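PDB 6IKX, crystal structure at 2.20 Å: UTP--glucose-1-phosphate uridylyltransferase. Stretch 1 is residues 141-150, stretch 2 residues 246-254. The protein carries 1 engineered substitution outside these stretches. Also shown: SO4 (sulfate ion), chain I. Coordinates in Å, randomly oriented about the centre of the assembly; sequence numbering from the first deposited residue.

Stretch 1 141-150: NDLSRMISRY
Stretch 2 246-254: VEAYRMQGQ

How do the two backbones lie against each other? Residues 142-150 form a helix, with phi between -49° and -70° and psi between -37° and -52°, which continues later in the chain; residues 246-250 form an extended strand, near -128/130 at V246 and -95/119 at R250. The two run roughly antiparallel, at 150° between their N-to-C directions, and their axes approach to 9.3 Å. In register, the CA atoms of D142 and M251 are 5.8 Å apart and those of M146 and Y249 6.4 Å. N141 (-68/152, chi1 p) caps the helix: S144 N donates to N141 OD1 at 2.9 Å. After the strand the chain turns through M251 (-45/150), Q252 (-104/-17) and G253 (-100/-157).

What ties the start of the helix to the end of the strand and the loop that follows? D142, with chi1 m and chi2 -54°, points toward stretch 2 and accepts three hydrogen bonds. Q252 N reaches D142 OD1 at 2.6 Å and an almost straight 175°, Y249 OH gives its proton to the same D142 OD1 at 2.8 Å, and G253 N reaches D142 OD2 at 2.9 Å with a more bent 133°. One carboxylate thus gathers two successive backbone amides and a phenol. G253 suits this closeness, for an ideal CB there would lie 2.8 Å from D142 OD2, a clash.

Where does the tyrosine ring rest? Y249 (chi1 t, chi2 81°) points toward the helix and lays one ring face against M146, whose CB sits 3.9 Å from the ring centroid and only 18° off the normal, a CH-pi contact. M146 is t at chi1 and chi2, with chi3 at 103°; its CB points sideways and its end leads away, leaving SD oblique to the ring, 4.7 Å from the centroid.

How do the two arginines differ? R149 (t, p, t, chi4 -176°) forms a salt bridge with E247 (m, t, chi3 -18°): R149 NE donates to E247 OE1 at 2.9 Å and R149 NH2 to E247 OE2 at 2.8 Å, so two nitrogens on one edge of the guanidinium meet both carboxylate oxygens. R145 (chi1 m, chi2 t, chi3 -140°, chi4 -86°) makes no salt bridge with stretch 2; its NE and NH2 are hydrogen-bonded just outside the two stretches. Q252 OE1 lies over one face of its guanidinium, 3.2 Å from R145 NE, at too poor an angle for a hydrogen bond. At the edge, R145 NH1 makes a weak hydrogen bond to O1 of the sulfate, 3.4 Å away.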

ATOM      1  N   ASN A 141       1.954  -9.255 -34.664  1.00 59.19           N
ATOM      2  CA  ASN A 141       2.060  -7.869 -34.124  1.00 51.57           C
ATOM      3  C   ASN A 141       3.383  -7.266 -34.617  1.00 48.25           C
ATOM      4  O   ASN A 141       4.301  -8.040 -34.971  1.00 48.78           O
ATOM      5  CB  ASN A 141       1.754  -7.807 -32.620  1.00 41.48           C
ATOM      6  CG  ASN A 141       2.821  -8.332 -31.700  1.00 42.77           C
ATOM      7  OD1 ASN A 141       4.000  -8.384 -32.051  1.00 42.63           O
ATOM      8  ND2 ASN A 141       2.409  -8.674 -30.484  1.00 44.35           N
ATOM      9  N   ASP A 142       3.413  -5.939 -34.756  1.00 49.11           N
ATOM     10  CA  ASP A 142       4.616  -5.143 -35.113  1.00 48.98           C
ATOM     11  C   ASP A 142       5.807  -5.483 -34.200  1.00 44.44           C
ATOM     12  O   ASP A 142       6.932  -5.457 -34.689  1.00 43.61           O
ATOM     13  CB  ASP A 142       4.335  -3.644 -35.047  1.00 51.10           C
ATOM     14  CG  ASP A 142       3.391  -3.134 -36.121  1.00 56.42           C
ATOM     15  OD1 ASP A 142       3.667  -3.388 -37.305  1.00 57.03           O
ATOM     16  OD2 ASP A 142       2.397  -2.449 -35.759  1.00 59.73           O
ATOM     17  N   LEU A 143       5.628  -5.738 -32.909  1.00 49.24           N
ATOM     18  CA  LEU A 143       6.816  -5.963 -32.042  1.00 49.77           C
ATOM     19  C   LEU A 143       7.541  -7.233 -32.500  1.00 54.19           C
ATOM     20  O   LEU A 143       8.785  -7.276 -32.433  1.00 57.57           O
ATOM     21  CB  LEU A 143       6.441  -6.089 -30.570  1.00 42.00           C
ATOM     22  CG  LEU A 143       7.659  -6.356 -29.682  1.00 44.62           C
ATOM     23  CD1 LEU A 143       8.622  -5.186 -29.705  1.00 40.14           C
ATOM     24  CD2 LEU A 143       7.243  -6.661 -28.259  1.00 46.65           C
ATOM     25  N   SER A 144       6.783  -8.250 -32.900  1.00 51.99           N
ATOM     26  CA  SER A 144       7.326  -9.549 -33.358  1.00 51.96           C
ATOM     27  C   SER A 144       8.011  -9.348 -34.714  1.00 51.80           C
ATOM     28  O   SER A 144       9.161  -9.797 -34.878  1.00 51.02           O
ATOM     29  CB  SER A 144       6.238 -10.571 -33.379  1.00 52.96           C
ATOM     30  OG  SER A 144       6.327 -11.378 -34.529  1.00 61.63           O
ATOM     31  N   ARG A 145       7.347  -8.676 -35.656  1.00 53.16           N
ATOM     32  CA  ARG A 145       7.974  -8.330 -36.953  1.00 56.52           C
ATOM     33  C   ARG A 145       9.314  -7.658 -36.683  1.00 55.46           C
ATOM     34  O   ARG A 145      10.316  -8.063 -37.278  1.00 53.55           O
ATOM     35  CB  ARG A 145       7.131  -7.337 -37.741  1.00 60.98           C
ATOM     36  CG  ARG A 145       6.075  -7.998 -38.600  1.00 62.90           C
ATOM     37  CD  ARG A 145       5.014  -6.972 -38.870  1.00 66.98           C
ATOM     38  NE  ARG A 145       3.749  -7.644 -38.790  1.00 71.85           N
ATOM     39  CZ  ARG A 145       3.186  -8.279 -39.792  1.00 71.45           C
ATOM     40  NH1 ARG A 145       3.780  -8.304 -40.970  1.00 73.74           N
ATOM     41  NH2 ARG A 145       2.027  -8.884 -39.614  1.00 83.30           N
ATOM     42  N   MET A 146       9.288  -6.631 -35.835  1.00 55.34           N
ATOM     43  CA  MET A 146      10.452  -5.765 -35.537  1.00 52.33           C
ATOM     44  C   MET A 146      11.566  -6.559 -34.831  1.00 45.35           C
ATOM     45  O   MET A 146      12.715  -6.299 -35.147  1.00 48.98           O
ATOM     46  CB  MET A 146      10.013  -4.559 -34.703  1.00 51.13           C
ATOM     47  CG  MET A 146      11.165  -3.674 -34.315  1.00 51.99           C
ATOM     48  SD  MET A 146      10.635  -2.048 -33.776  1.00 51.00           S
ATOM     49  CE  MET A 146      10.801  -2.211 -31.998  1.00 49.46           C
ATOM     50  N   ILE A 147      11.260  -7.475 -33.907  1.00 48.07           N
ATOM     51  CA  ILE A 147      12.278  -8.338 -33.210  1.00 50.98           C
ATOM     52  C   ILE A 147      12.969  -9.221 -34.271  1.00 50.57           C
ATOM     53  O   ILE A 147      14.229  -9.322 -34.273  1.00 49.87           O
ATOM     54  CB  ILE A 147      11.648  -9.146 -32.040  1.00 50.73           C
ATOM     55  CG1 ILE A 147      11.282  -8.222 -30.870  1.00 53.09           C
ATOM     56  CG2 ILE A 147      12.549 -10.285 -31.563  1.00 42.29           C
ATOM     57  CD1 ILE A 147      10.391  -8.825 -29.811  1.00 46.53           C
ATOM     58  N   SER A 148      12.196  -9.824 -35.168  1.00 46.59           N
ATOM     59  CA  SER A 148      12.756 -10.749 -36.182  1.00 56.93           C
ATOM     60  C   SER A 148      13.709  -9.933 -37.070  1.00 57.27           C
ATOM     61  O   SER A 148      14.912 -10.251 -37.154  1.00 53.94           O
ATOM     62  CB  SER A 148      11.667 -11.500 -36.927  1.00 54.10           C
ATOM     63  OG  SER A 148      11.241 -10.774 -38.045  1.00 63.45           O
ATOM     64  N   ARG A 149      13.269  -8.794 -37.574  1.00 54.54           N
ATOM     65  CA  ARG A 149      14.228  -7.918 -38.265  1.00 53.03           C
ATOM     66  C   ARG A 149      15.484  -7.727 -37.394  1.00 49.86           C
ATOM     67  O   ARG A 149      16.588  -7.740 -37.958  1.00 61.16           O
ATOM     68  CB  ARG A 149      13.555  -6.610 -38.647  1.00 56.80           C
ATOM     69  CG  ARG A 149      14.513  -5.630 -39.298  1.00 58.70           C
ATOM     70  CD  ARG A 149      14.916  -6.077 -40.691  1.00 63.75           C
ATOM     71  NE  ARG A 149      16.166  -5.439 -41.070  1.00 69.32           N
ATOM     72  CZ  ARG A 149      16.755  -5.552 -42.248  1.00 68.93           C
ATOM     73  NH1 ARG A 149      16.208  -6.286 -43.207  1.00 69.72           N
ATOM     74  NH2 ARG A 149      17.879  -4.901 -42.468  1.00 69.80           N
ATOM     75  N   TYR A 150      15.376  -7.582 -36.077  1.00 47.39           N
ATOM     76  CA  TYR A 150      16.570  -7.282 -35.234  1.00 48.76           C
ATOM     77  C   TYR A 150      17.484  -8.501 -35.266  1.00 52.51           C
ATOM     78  O   TYR A 150      18.707  -8.326 -35.297  1.00 46.61           O
ATOM     79  CB  TYR A 150      16.273  -6.964 -33.766  1.00 44.57           C
ATOM     80  CG  TYR A 150      17.507  -6.820 -32.894  1.00 45.81           C
ATOM     81  CD1 TYR A 150      18.187  -5.607 -32.790  1.00 50.26           C
ATOM     82  CD2 TYR A 150      18.028  -7.888 -32.183  1.00 40.00           C
ATOM     83  CE1 TYR A 150      19.329  -5.456 -32.003  1.00 47.60           C
ATOM     84  CE2 TYR A 150      19.171  -7.749 -31.403  1.00 45.44           C
ATOM     85  CZ  TYR A 150      19.828  -6.528 -31.295  1.00 39.94           C
ATOM     86  N   VAL A 246      21.605   1.463 -37.012  1.00 49.04           N
ATOM     87  CA  VAL A 246      20.310   1.655 -36.327  1.00 45.44           C
ATOM     88  C   VAL A 246      19.279   1.792 -37.456  1.00 45.25           C
ATOM     89  O   VAL A 246      19.536   2.515 -38.406  1.00 41.11           O
ATOM     90  CB  VAL A 246      20.406   2.889 -35.413  1.00 42.47           C
ATOM     91  CG1 VAL A 246      19.217   3.016 -34.473  1.00 41.11           C
ATOM     92  CG2 VAL A 246      21.711   2.874 -34.634  1.00 44.98           C
ATOM     93  N   GLU A 247      18.191   1.049 -37.391  1.00 43.67           N
ATOM     94  CA  GLU A 247      17.142   1.074 -38.424  1.00 44.81           C
ATOM     95  C   GLU A 247      15.822   1.522 -37.798  1.00 46.18           C
ATOM     96  O   GLU A 247      15.558   1.287 -36.601  1.00 53.99           O
ATOM     97  CB  GLU A 247      16.934  -0.301 -39.030  1.00 44.11           C
ATOM     98  CG  GLU A 247      18.158  -0.846 -39.727  1.00 48.63           C
ATOM     99  CD  GLU A 247      17.927  -2.214 -40.334  1.00 46.87           C
ATOM    100  OE1 GLU A 247      16.951  -2.895 -39.938  1.00 50.41           O
ATOM    101  OE2 GLU A 247      18.686  -2.572 -41.223  1.00 59.03           O
ATOM    102  N   ALA A 248      15.028   2.157 -38.622  1.00 47.72           N
ATOM    103  CA  ALA A 248      13.660   2.580 -38.324  1.00 45.42           C
ATOM    104  C   ALA A 248      12.743   1.542 -38.966  1.00 44.03           C
ATOM    105  O   ALA A 248      12.885   1.280 -40.170  1.00 51.46           O
ATOM    106  CB  ALA A 248      13.476   3.981 -38.842  1.00 46.41           C
ATOM    107  N   TYR A 249      11.937   0.893 -38.130  1.00 51.58           N
ATOM    108  CA  TYR A 249      10.953  -0.152 -38.480  1.00 51.13           C
ATOM    109  C   TYR A 249       9.583   0.519 -38.469  1.00 54.27           C
ATOM    110  O   TYR A 249       9.179   1.026 -37.407  1.00 50.27           O
ATOM    111  CB  TYR A 249      10.981  -1.335 -37.494  1.00 49.85           C
ATOM    112  CG  TYR A 249       9.752  -2.195 -37.641  1.00 49.89           C
ATOM    113  CD1 TYR A 249       9.646  -3.138 -38.647  1.00 44.35           C
ATOM    114  CD2 TYR A 249       8.627  -1.933 -36.876  1.00 50.73           C
ATOM    115  CE1 TYR A 249       8.478  -3.860 -38.830  1.00 54.54           C
ATOM    116  CE2 TYR A 249       7.443  -2.613 -37.074  1.00 48.57           C
ATOM    117  CZ  TYR A 249       7.369  -3.588 -38.044  1.00 54.62           C
ATOM    118  OH  TYR A 249       6.196  -4.257 -38.190  1.00 52.90           O
ATOM    119  N   ARG A 250       8.895   0.501 -39.606  1.00 51.46           N
ATOM    120  CA  ARG A 250       7.597   1.183 -39.773  1.00 51.14           C
ATOM    121  C   ARG A 250       6.478   0.181 -39.527  1.00 53.95           C
ATOM    122  O   ARG A 250       6.338  -0.788 -40.302  1.00 50.68           O
ATOM    123  CB  ARG A 250       7.434   1.795 -41.168  1.00 58.68           C
ATOM    124  CG  ARG A 250       6.150   2.597 -41.365  1.00 52.82           C
ATOM    125  CD  ARG A 250       6.002   2.912 -42.834  1.00 62.54           C
ATOM    126  NE  ARG A 250       4.822   3.686 -43.211  1.00 71.42           N
ATOM    127  CZ  ARG A 250       4.560   4.063 -44.460  1.00 65.17           C
ATOM    128  NH1 ARG A 250       5.380   3.724 -45.438  1.00 71.42           N
ATOM    129  NH2 ARG A 250       3.483   4.765 -44.737  1.00 66.84           N
ATOM    130  N   MET A 251       5.686   0.497 -38.515  1.00 53.38           N
ATOM    131  CA  MET A 251       4.481  -0.230 -38.099  1.00 53.84           C
ATOM    132  C   MET A 251       3.630  -0.595 -39.310  1.00 53.40           C
ATOM    133  O   MET A 251       3.528   0.203 -40.256  1.00 43.00           O
ATOM    134  CB  MET A 251       3.620   0.670 -37.221  1.00 58.46           C
ATOM    135  CG  MET A 251       4.170   0.854 -35.858  1.00 63.13           C
ATOM    136  SD  MET A 251       3.061   1.888 -34.938  1.00 56.85           S
ATOM    137  CE  MET A 251       1.633   0.821 -34.741  1.00 59.59           C
ATOM    138  N   GLN A 252       2.923  -1.706 -39.168  1.00 53.67           N
ATOM    139  CA  GLN A 252       1.790  -2.090 -40.036  1.00 58.98           C
ATOM    140  C   GLN A 252       0.487  -1.833 -39.253  1.00 54.64           C
ATOM    141  O   GLN A 252      -0.542  -1.727 -39.901  1.00 59.30           O
ATOM    142  CB  GLN A 252       2.110  -3.505 -40.556  1.00 64.24           C
ATOM    143  CG  GLN A 252       0.944  -4.464 -40.641  1.00 70.06           C
ATOM    144  CD  GLN A 252       0.654  -5.003 -39.276  1.00 66.91           C
ATOM    145  OE1 GLN A 252       1.578  -5.303 -38.521  1.00 71.07           O
ATOM    146  NE2 GLN A 252      -0.628  -5.093 -38.961  1.00 69.97           N
ATOM    147  N   GLY A 253       0.548  -1.672 -37.922  1.00 53.67           N
ATOM    148  CA  GLY A 253      -0.626  -1.624 -37.020  1.00 54.30           C
ATOM    149  C   GLY A 253      -0.972  -0.186 -36.652  1.00 53.78           C
ATOM    150  O   GLY A 253      -0.569   0.703 -37.385  1.00 54.27           O
ATOM    151  N   GLN A 254      -1.650   0.039 -35.531  1.00 53.22           N
ATOM    152  CA  GLN A 254      -2.207   1.362 -35.129  1.00 54.88           C
ATOM    153  C   GLN A 254      -1.843   1.646 -33.663  1.00 48.23           C
ATOM    154  O   GLN A 254      -1.928   0.700 -32.849  1.00 48.87           O
ATOM    155  CB  GLN A 254      -3.720   1.346 -35.339  1.00 56.07           C
ATOM    156  CG  GLN A 254      -4.333   2.737 -35.366  1.00 61.68           C
ATOM    157  CD  GLN A 254      -5.828   2.767 -35.600  1.00 64.84           C
ATOM    158  OE1 GLN A 254      -6.401   3.833 -35.849  1.00 73.18           O
ATOM    159  NE2 GLN A 254      -6.475   1.611 -35.505  1.00 61.32           N
TER
HETATM  160  S   SO4 I 307       1.248  -9.677 -44.033  1.00144.20           S
HETATM  161  O1  SO4 I 307       1.855 -10.334 -42.905  1.00132.10           O
HETATM  162  O2  SO4 I 307       0.652 -10.668 -44.885  1.00166.82           O
HETATM  163  O3  SO4 I 307       2.259  -8.967 -44.770  1.00137.59           O
HETATM  164  O4  SO4 I 307       0.232  -8.751 -43.586  1.00140.13           O